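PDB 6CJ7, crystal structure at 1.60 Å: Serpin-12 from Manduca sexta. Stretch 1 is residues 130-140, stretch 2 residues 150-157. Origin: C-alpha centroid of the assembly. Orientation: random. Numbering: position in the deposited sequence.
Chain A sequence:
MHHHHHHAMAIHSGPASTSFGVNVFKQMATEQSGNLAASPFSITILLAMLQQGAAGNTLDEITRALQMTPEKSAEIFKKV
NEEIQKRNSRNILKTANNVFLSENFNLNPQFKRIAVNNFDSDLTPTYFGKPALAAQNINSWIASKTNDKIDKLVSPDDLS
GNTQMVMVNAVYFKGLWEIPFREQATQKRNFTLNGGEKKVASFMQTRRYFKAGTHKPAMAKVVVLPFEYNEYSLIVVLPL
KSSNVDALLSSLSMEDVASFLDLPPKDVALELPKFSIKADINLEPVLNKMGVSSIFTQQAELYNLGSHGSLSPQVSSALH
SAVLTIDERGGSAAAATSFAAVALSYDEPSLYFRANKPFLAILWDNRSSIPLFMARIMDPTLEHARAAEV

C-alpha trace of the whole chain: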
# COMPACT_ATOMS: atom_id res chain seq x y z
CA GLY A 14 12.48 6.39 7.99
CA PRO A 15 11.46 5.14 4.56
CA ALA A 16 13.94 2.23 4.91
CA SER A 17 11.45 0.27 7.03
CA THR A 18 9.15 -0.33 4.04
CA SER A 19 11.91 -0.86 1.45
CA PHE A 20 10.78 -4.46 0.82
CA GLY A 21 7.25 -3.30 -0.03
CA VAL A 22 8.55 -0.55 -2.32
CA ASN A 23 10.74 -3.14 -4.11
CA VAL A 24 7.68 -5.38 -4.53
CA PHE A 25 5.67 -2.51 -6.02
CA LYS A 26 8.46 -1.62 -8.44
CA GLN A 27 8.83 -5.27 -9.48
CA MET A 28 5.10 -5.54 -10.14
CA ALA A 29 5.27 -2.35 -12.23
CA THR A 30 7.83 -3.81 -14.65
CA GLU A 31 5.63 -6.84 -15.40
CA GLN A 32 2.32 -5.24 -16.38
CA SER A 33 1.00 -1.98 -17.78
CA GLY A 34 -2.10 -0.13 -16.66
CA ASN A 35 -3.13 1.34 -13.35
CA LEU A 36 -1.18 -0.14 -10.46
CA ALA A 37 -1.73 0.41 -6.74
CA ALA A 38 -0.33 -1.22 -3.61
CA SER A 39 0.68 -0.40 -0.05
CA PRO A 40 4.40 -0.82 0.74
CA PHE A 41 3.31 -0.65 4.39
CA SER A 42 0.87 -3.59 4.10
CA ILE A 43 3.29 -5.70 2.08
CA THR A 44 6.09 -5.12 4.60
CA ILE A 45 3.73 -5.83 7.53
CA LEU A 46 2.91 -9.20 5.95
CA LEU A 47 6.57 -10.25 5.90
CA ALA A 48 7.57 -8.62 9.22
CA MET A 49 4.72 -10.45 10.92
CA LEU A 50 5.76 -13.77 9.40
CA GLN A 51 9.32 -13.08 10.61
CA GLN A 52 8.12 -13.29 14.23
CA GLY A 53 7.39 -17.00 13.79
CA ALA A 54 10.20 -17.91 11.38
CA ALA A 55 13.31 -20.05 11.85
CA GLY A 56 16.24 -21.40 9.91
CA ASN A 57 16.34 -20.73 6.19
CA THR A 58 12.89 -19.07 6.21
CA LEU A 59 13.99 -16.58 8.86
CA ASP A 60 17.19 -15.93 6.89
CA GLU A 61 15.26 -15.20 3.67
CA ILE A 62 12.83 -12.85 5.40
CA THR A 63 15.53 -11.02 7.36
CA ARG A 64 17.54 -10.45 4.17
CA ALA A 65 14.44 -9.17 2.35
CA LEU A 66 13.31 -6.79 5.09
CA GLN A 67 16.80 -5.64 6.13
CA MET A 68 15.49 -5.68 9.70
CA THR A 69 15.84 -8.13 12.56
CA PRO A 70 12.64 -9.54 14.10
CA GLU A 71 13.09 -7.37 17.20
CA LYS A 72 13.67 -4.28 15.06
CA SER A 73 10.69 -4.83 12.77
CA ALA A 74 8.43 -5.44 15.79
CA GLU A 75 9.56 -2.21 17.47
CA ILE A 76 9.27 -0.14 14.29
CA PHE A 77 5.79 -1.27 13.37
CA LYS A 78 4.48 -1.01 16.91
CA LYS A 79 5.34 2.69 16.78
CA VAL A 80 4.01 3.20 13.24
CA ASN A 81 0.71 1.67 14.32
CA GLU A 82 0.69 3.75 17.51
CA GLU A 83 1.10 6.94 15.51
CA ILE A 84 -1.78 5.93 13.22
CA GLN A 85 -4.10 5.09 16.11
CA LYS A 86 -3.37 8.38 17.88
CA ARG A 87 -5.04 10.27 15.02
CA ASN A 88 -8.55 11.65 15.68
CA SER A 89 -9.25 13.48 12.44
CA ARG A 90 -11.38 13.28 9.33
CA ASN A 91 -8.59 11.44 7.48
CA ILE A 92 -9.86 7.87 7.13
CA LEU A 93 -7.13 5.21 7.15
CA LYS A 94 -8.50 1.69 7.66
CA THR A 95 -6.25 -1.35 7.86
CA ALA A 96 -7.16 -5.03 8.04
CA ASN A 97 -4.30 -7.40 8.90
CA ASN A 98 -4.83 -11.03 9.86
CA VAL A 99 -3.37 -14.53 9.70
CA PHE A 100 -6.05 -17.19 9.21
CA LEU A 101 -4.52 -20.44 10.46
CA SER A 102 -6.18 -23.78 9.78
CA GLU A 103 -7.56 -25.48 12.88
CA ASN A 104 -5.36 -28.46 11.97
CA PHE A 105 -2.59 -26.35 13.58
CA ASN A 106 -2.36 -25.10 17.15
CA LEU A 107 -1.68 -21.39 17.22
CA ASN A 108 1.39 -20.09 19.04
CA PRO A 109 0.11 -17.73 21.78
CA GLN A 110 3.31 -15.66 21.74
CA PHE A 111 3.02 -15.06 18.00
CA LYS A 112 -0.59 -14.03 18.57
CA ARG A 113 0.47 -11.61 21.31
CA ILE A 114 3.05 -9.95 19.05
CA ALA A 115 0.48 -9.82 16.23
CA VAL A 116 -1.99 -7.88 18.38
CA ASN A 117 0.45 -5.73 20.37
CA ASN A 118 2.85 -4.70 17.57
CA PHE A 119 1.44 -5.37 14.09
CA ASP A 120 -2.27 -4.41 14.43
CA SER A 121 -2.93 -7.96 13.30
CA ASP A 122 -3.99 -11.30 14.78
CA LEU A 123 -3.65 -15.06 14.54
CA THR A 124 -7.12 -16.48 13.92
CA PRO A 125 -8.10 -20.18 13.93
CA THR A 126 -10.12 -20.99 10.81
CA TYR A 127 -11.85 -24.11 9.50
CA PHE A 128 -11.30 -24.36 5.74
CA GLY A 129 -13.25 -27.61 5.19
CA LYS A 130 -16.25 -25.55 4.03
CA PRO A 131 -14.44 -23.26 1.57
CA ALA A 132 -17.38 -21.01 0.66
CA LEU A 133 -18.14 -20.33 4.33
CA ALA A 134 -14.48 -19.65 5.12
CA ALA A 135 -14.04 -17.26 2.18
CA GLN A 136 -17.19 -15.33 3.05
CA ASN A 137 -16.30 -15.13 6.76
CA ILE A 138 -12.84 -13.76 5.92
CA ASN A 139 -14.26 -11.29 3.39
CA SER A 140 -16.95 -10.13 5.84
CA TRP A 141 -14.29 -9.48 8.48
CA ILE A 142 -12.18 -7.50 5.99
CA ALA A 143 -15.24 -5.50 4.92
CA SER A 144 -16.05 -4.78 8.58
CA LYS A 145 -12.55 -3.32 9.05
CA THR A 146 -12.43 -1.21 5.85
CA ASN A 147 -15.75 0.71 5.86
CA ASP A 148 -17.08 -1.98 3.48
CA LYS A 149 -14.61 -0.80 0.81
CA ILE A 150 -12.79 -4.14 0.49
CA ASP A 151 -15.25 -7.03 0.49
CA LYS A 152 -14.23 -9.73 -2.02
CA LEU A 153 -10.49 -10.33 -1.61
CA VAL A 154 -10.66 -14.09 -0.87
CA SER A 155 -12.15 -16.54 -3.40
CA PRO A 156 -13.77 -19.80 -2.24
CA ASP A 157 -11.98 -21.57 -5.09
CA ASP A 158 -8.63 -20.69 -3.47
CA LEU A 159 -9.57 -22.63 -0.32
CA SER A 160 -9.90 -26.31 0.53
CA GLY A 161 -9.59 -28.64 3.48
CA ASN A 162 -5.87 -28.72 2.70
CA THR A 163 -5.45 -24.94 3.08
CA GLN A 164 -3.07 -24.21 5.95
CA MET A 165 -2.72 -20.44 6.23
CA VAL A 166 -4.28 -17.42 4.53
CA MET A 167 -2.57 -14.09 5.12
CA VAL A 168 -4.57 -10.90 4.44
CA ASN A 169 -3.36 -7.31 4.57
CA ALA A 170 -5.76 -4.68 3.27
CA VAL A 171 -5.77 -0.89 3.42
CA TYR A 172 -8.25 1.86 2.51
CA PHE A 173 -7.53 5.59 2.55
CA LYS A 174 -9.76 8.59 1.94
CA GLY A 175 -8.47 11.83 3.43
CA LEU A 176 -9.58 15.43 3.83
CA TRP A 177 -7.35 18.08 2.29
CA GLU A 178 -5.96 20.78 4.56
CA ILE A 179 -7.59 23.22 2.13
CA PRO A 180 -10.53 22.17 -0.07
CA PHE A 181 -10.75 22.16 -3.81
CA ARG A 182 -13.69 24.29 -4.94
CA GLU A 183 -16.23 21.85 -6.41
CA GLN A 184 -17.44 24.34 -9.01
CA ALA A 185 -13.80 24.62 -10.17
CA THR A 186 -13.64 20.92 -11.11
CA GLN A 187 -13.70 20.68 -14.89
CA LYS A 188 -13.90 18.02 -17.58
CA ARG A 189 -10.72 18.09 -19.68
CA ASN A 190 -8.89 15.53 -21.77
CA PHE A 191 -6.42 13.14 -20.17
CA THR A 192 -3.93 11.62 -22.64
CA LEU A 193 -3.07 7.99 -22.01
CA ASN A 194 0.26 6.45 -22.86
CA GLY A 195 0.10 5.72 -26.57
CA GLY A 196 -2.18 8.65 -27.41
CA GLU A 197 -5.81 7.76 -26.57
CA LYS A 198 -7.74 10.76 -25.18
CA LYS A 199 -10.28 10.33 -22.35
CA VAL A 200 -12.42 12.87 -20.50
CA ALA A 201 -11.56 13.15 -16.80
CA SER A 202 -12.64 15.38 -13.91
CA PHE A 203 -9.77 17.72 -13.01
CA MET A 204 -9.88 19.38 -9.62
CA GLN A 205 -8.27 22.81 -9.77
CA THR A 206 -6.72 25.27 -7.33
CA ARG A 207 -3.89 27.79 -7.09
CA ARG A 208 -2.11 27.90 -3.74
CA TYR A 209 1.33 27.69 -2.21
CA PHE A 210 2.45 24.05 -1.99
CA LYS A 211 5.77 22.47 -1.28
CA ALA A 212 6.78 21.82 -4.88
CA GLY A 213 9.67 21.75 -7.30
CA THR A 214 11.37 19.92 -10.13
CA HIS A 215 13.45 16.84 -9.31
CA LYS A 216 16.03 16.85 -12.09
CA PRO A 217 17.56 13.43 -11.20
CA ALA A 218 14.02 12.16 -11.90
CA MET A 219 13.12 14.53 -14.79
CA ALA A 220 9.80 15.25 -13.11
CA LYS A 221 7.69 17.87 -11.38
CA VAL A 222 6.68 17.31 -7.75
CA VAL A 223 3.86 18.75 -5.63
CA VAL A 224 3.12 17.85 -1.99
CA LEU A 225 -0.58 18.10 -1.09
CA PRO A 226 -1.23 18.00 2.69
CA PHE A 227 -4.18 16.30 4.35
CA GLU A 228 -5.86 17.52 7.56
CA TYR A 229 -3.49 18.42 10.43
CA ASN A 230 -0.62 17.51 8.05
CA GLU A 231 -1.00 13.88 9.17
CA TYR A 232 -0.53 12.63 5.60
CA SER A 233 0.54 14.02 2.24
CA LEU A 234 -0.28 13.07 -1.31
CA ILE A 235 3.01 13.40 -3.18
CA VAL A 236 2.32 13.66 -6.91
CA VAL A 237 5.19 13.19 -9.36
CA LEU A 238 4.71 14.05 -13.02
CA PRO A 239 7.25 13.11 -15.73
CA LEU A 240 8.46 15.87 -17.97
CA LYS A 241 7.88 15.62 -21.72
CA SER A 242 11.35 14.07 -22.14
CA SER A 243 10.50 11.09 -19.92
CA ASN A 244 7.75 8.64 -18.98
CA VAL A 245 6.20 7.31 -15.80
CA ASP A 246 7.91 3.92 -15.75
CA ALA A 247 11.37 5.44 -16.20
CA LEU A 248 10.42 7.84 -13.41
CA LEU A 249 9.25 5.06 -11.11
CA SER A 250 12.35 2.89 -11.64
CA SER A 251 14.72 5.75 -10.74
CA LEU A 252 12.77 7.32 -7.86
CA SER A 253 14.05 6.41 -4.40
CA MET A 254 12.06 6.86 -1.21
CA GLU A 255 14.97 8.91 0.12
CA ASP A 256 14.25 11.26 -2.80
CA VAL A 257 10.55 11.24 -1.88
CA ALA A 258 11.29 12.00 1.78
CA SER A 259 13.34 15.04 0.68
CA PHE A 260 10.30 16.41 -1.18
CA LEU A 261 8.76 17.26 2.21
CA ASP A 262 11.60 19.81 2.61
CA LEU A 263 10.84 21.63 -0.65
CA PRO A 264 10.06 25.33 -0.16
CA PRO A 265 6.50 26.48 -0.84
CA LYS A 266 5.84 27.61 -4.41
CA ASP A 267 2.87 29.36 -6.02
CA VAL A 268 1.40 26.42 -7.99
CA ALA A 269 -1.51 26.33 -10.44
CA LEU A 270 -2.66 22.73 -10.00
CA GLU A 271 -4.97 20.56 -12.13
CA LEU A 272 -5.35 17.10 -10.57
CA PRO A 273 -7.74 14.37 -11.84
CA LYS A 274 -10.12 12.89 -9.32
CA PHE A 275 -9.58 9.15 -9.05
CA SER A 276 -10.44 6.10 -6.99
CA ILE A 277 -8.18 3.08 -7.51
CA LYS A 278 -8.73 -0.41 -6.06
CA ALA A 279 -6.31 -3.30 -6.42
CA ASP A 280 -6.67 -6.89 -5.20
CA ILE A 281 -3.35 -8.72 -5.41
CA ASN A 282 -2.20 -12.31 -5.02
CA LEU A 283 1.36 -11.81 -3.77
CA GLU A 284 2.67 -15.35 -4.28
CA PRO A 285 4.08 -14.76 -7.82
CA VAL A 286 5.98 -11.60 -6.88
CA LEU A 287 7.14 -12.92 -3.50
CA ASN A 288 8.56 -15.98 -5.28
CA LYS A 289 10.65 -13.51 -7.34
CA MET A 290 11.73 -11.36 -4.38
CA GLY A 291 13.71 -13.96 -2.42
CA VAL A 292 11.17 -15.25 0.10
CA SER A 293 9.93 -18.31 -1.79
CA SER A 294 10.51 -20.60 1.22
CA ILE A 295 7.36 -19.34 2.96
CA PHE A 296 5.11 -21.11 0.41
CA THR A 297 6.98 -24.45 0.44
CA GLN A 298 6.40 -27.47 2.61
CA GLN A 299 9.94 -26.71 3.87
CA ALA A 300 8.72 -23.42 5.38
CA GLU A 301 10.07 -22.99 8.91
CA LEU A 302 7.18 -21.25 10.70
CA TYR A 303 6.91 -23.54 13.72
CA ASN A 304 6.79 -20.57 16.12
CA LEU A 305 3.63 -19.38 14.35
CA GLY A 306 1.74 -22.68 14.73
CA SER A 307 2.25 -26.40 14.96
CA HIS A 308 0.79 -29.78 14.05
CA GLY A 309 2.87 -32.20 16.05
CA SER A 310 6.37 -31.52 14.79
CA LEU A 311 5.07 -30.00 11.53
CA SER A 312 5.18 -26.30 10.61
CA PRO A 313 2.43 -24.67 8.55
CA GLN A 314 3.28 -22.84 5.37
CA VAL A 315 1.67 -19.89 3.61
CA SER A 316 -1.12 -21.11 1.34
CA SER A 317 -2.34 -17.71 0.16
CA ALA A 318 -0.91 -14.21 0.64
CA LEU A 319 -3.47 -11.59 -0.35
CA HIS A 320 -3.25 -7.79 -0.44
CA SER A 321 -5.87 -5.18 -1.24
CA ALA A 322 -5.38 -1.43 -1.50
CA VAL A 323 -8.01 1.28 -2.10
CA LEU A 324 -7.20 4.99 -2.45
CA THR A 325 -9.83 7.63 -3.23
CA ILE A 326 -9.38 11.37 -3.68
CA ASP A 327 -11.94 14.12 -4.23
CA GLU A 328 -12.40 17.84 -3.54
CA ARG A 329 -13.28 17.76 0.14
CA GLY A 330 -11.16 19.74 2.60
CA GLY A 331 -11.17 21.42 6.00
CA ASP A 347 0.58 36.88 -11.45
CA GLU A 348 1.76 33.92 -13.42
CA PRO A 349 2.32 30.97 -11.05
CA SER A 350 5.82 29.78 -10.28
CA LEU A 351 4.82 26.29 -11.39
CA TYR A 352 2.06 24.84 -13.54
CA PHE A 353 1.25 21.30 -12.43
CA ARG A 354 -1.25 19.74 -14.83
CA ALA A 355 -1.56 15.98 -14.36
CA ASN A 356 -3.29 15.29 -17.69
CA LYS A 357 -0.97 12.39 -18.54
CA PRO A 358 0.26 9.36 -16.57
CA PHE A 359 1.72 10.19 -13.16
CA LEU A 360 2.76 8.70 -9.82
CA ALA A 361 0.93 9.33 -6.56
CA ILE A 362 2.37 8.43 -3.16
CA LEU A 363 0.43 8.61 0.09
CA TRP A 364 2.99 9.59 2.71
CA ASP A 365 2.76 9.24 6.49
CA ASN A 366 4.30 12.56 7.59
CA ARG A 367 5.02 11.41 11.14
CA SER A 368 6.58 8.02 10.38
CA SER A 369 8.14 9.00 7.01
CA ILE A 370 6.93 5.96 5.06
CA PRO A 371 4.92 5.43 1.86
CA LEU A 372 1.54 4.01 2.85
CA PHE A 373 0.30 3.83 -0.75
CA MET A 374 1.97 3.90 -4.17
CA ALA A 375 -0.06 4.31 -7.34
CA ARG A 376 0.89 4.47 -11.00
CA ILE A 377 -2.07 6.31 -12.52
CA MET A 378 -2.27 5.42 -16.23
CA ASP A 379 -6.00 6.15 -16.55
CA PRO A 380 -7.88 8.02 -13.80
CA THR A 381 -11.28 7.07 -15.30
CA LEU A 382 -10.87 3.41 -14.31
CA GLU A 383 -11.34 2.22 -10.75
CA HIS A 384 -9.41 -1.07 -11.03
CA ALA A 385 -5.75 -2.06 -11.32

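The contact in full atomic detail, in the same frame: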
# COMPACT_ATOMS: atom_id res chain seq x y z
N LYS A 130 -15.15 -26.12 4.81
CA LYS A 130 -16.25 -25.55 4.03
C LYS A 130 -15.70 -24.29 3.38
O LYS A 130 -15.73 -23.20 3.98
CB LYS A 130 -17.48 -25.23 4.89
CG LYS A 130 -18.22 -26.45 5.41
CD LYS A 130 -19.41 -26.06 6.29
CE LYS A 130 -20.18 -27.27 6.80
NZ LYS A 130 -20.88 -28.06 5.76
N PRO A 131 -15.18 -24.39 2.15
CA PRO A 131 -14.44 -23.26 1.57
C PRO A 131 -15.29 -22.02 1.34
O PRO A 131 -14.79 -20.91 1.56
CB PRO A 131 -13.91 -23.82 0.24
CG PRO A 131 -13.91 -25.31 0.42
CD PRO A 131 -15.07 -25.61 1.34
N ALA A 132 -16.55 -22.18 0.92
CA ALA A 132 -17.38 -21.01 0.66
C ALA A 132 -17.66 -20.25 1.94
O ALA A 132 -17.64 -19.01 1.96
CB ALA A 132 -18.68 -21.43 -0.02
N LEU A 133 -17.91 -20.97 3.03
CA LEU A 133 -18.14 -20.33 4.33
C LEU A 133 -16.89 -19.63 4.82
O LEU A 133 -16.97 -18.50 5.34
CB LEU A 133 -18.62 -21.38 5.33
CG LEU A 133 -18.62 -21.00 6.80
CD1 LEU A 133 -19.67 -19.93 7.05
CD2 LEU A 133 -18.91 -22.22 7.65
N ALA A 134 -15.72 -20.26 4.68
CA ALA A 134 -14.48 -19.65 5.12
C ALA A 134 -14.17 -18.38 4.33
O ALA A 134 -13.82 -17.34 4.92
CB ALA A 134 -13.32 -20.64 4.98
N ALA A 135 -14.30 -18.44 3.00
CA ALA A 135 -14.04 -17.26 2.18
C ALA A 135 -14.97 -16.11 2.54
O ALA A 135 -14.53 -14.97 2.69
CB ALA A 135 -14.19 -17.60 0.69
N GLN A 136 -16.26 -16.41 2.74
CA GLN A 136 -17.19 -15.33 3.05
C GLN A 136 -16.95 -14.78 4.46
O GLN A 136 -17.10 -13.57 4.68
CB GLN A 136 -18.62 -15.80 2.88
CG GLN A 136 -19.15 -15.47 1.50
CD GLN A 136 -20.34 -16.30 1.16
OE1 GLN A 136 -20.46 -16.83 0.05
NE2 GLN A 136 -21.25 -16.42 2.11
N ASN A 137 -16.59 -15.64 5.42
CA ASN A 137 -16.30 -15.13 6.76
C ASN A 137 -15.07 -14.23 6.76
O ASN A 137 -15.05 -13.19 7.43
CB ASN A 137 -16.11 -16.29 7.73
CG ASN A 137 -17.43 -16.85 8.23
OD1 ASN A 137 -18.44 -16.14 8.26
ND2 ASN A 137 -17.43 -18.12 8.61
N ILE A 138 -14.04 -14.60 6.00
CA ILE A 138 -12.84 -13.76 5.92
C ILE A 138 -13.18 -12.44 5.23
O ILE A 138 -12.81 -11.36 5.71
CB ILE A 138 -11.71 -14.50 5.20
CG1 ILE A 138 -11.18 -15.64 6.09
CG2 ILE A 138 -10.59 -13.52 4.85
CD1 ILE A 138 -10.30 -16.63 5.34
N ASN A 139 -13.91 -12.51 4.12
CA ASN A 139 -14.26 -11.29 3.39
C ASN A 139 -15.14 -10.38 4.23
O ASN A 139 -14.99 -9.15 4.19
CB ASN A 139 -14.96 -11.63 2.07
CG ASN A 139 -14.00 -12.14 1.01
OD1 ASN A 139 -12.82 -11.79 1.00
ND2 ASN A 139 -14.51 -12.97 0.11
N SER A 140 -16.09 -10.95 4.98
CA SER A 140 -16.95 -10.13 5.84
C SER A 140 -16.13 -9.43 6.92
O SER A 140 -16.40 -8.26 7.24
CB SER A 140 -18.04 -10.99 6.47
OG SER A 140 -19.06 -11.28 5.54
N ILE A 150 -13.48 -2.96 0.98
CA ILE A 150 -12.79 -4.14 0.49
C ILE A 150 -13.59 -5.34 0.98
O ILE A 150 -13.58 -5.66 2.17
CB ILE A 150 -11.33 -4.20 0.96
CG1 ILE A 150 -10.59 -2.94 0.48
CG2 ILE A 150 -10.64 -5.47 0.47
CD1 ILE A 150 -9.23 -2.73 1.13
N ASP A 151 -14.31 -6.00 0.07
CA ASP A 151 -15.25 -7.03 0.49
C ASP A 151 -15.18 -8.34 -0.28
O ASP A 151 -16.00 -9.22 -0.00
CB ASP A 151 -16.68 -6.49 0.42
CG ASP A 151 -17.14 -6.21 -1.01
OD1 ASP A 151 -16.28 -6.03 -1.90
OD2 ASP A 151 -18.37 -6.16 -1.23
N LYS A 152 -14.26 -8.50 -1.23
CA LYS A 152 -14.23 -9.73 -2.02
C LYS A 152 -12.80 -10.16 -2.33
O LYS A 152 -12.51 -10.66 -3.43
CB LYS A 152 -15.03 -9.56 -3.32
CG LYS A 152 -16.54 -9.35 -3.13
CD LYS A 152 -17.23 -10.61 -2.61
CE LYS A 152 -18.45 -10.28 -1.74
NZ LYS A 152 -19.58 -9.68 -2.49
N LEU A 153 -11.90 -10.01 -1.36
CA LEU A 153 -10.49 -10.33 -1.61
C LEU A 153 -10.25 -11.83 -1.74
O LEU A 153 -9.45 -12.26 -2.58
CB LEU A 153 -9.63 -9.75 -0.49
CG LEU A 153 -8.12 -10.03 -0.56
CD1 LEU A 153 -7.52 -9.49 -1.85
CD2 LEU A 153 -7.39 -9.45 0.67
N VAL A 154 -10.91 -12.65 -0.91
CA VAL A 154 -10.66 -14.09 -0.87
C VAL A 154 -11.70 -14.81 -1.73
O VAL A 154 -12.91 -14.57 -1.59
CB VAL A 154 -10.70 -14.62 0.57
CG1 VAL A 154 -10.47 -16.14 0.59
CG2 VAL A 154 -9.67 -13.92 1.43
N SER A 155 -11.21 -15.74 -2.62
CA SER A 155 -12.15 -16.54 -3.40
C SER A 155 -12.33 -17.92 -2.77
O SER A 155 -11.36 -18.53 -2.31
CB SER A 155 -11.67 -16.72 -4.84
OG SER A 155 -12.50 -17.64 -5.53
N PRO A 156 -13.56 -18.44 -2.76
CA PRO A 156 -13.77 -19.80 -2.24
C PRO A 156 -13.01 -20.86 -3.02
O PRO A 156 -12.69 -21.92 -2.47
CB PRO A 156 -15.29 -20.00 -2.37
CG PRO A 156 -15.86 -18.62 -2.49
CD PRO A 156 -14.82 -17.79 -3.16
N ASP A 157 -12.71 -20.60 -4.30
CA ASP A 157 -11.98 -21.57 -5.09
C ASP A 157 -10.50 -21.63 -4.72
O ASP A 157 -9.82 -22.57 -5.13
CB ASP A 157 -12.14 -21.25 -6.58
CG ASP A 157 -13.58 -21.34 -7.03
OD1 ASP A 157 -14.30 -22.24 -6.55
OD2 ASP A 157 -14.00 -20.50 -7.85

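The most distinctive feature of this contact is a side-chain amide that pairs with both polar backbone groups of one residue. Asn139 accepts a hydrogen bond at OD1 from Val154 N (2.8 Å, N-H...O angle 171°) and donates one from ND2 to Val154 O (2.8 Å, 158°). The two distances match and both angles are open, so the carboxamide meets the peptide groups flanking Val154 much as another backbone segment would. These two hydrogen bonds are clear from the geometry. Leu153 N also lies 3.1 Å from Asn139 OD1, a separation that does not by itself settle whether a further bond exists.

The amide can reach this position because the CA-to-CB bond of Asn139 points toward the loop, with chi1 at -75° (m) and chi2 at -29°. Its CB approaches Asp151 O to 3.3 Å, and the CA atoms of Asn139 and Asp151 are 5.2 Å apart. Asn139 has 102 Å² covered by the other stretch, the largest share of any residue here, out of 419 Å² summed over both sides.

Toward the start of the helix the contact becomes apolar. Val154, whose CA-to-CB bond points toward the helix, holds chi1 at 179° (t); its CG2 lies 3.6 Å from Ile138 CG2, while its CG1 is 4.0 Å from Ala135 CB. One residue thus combines a backbone held by Asn139 with methyls packed against two other helix residues.

Pro156 extends the packing. Its CG is 3.7 Å from Ala135 CB, and its CB is 3.8 Å from Ala132 CA, close enough to touch the helix backbone itself. Pro131 CB then reaches Pro156 O at 3.5 Å. Contacts at Pro131, Ala132, Ala135, Ile138 and Asn139 follow the three-to-four-residue repeat of a helix, consistent with one face meeting the loop; Leu133 and Ser140 direct CA-to-CB away.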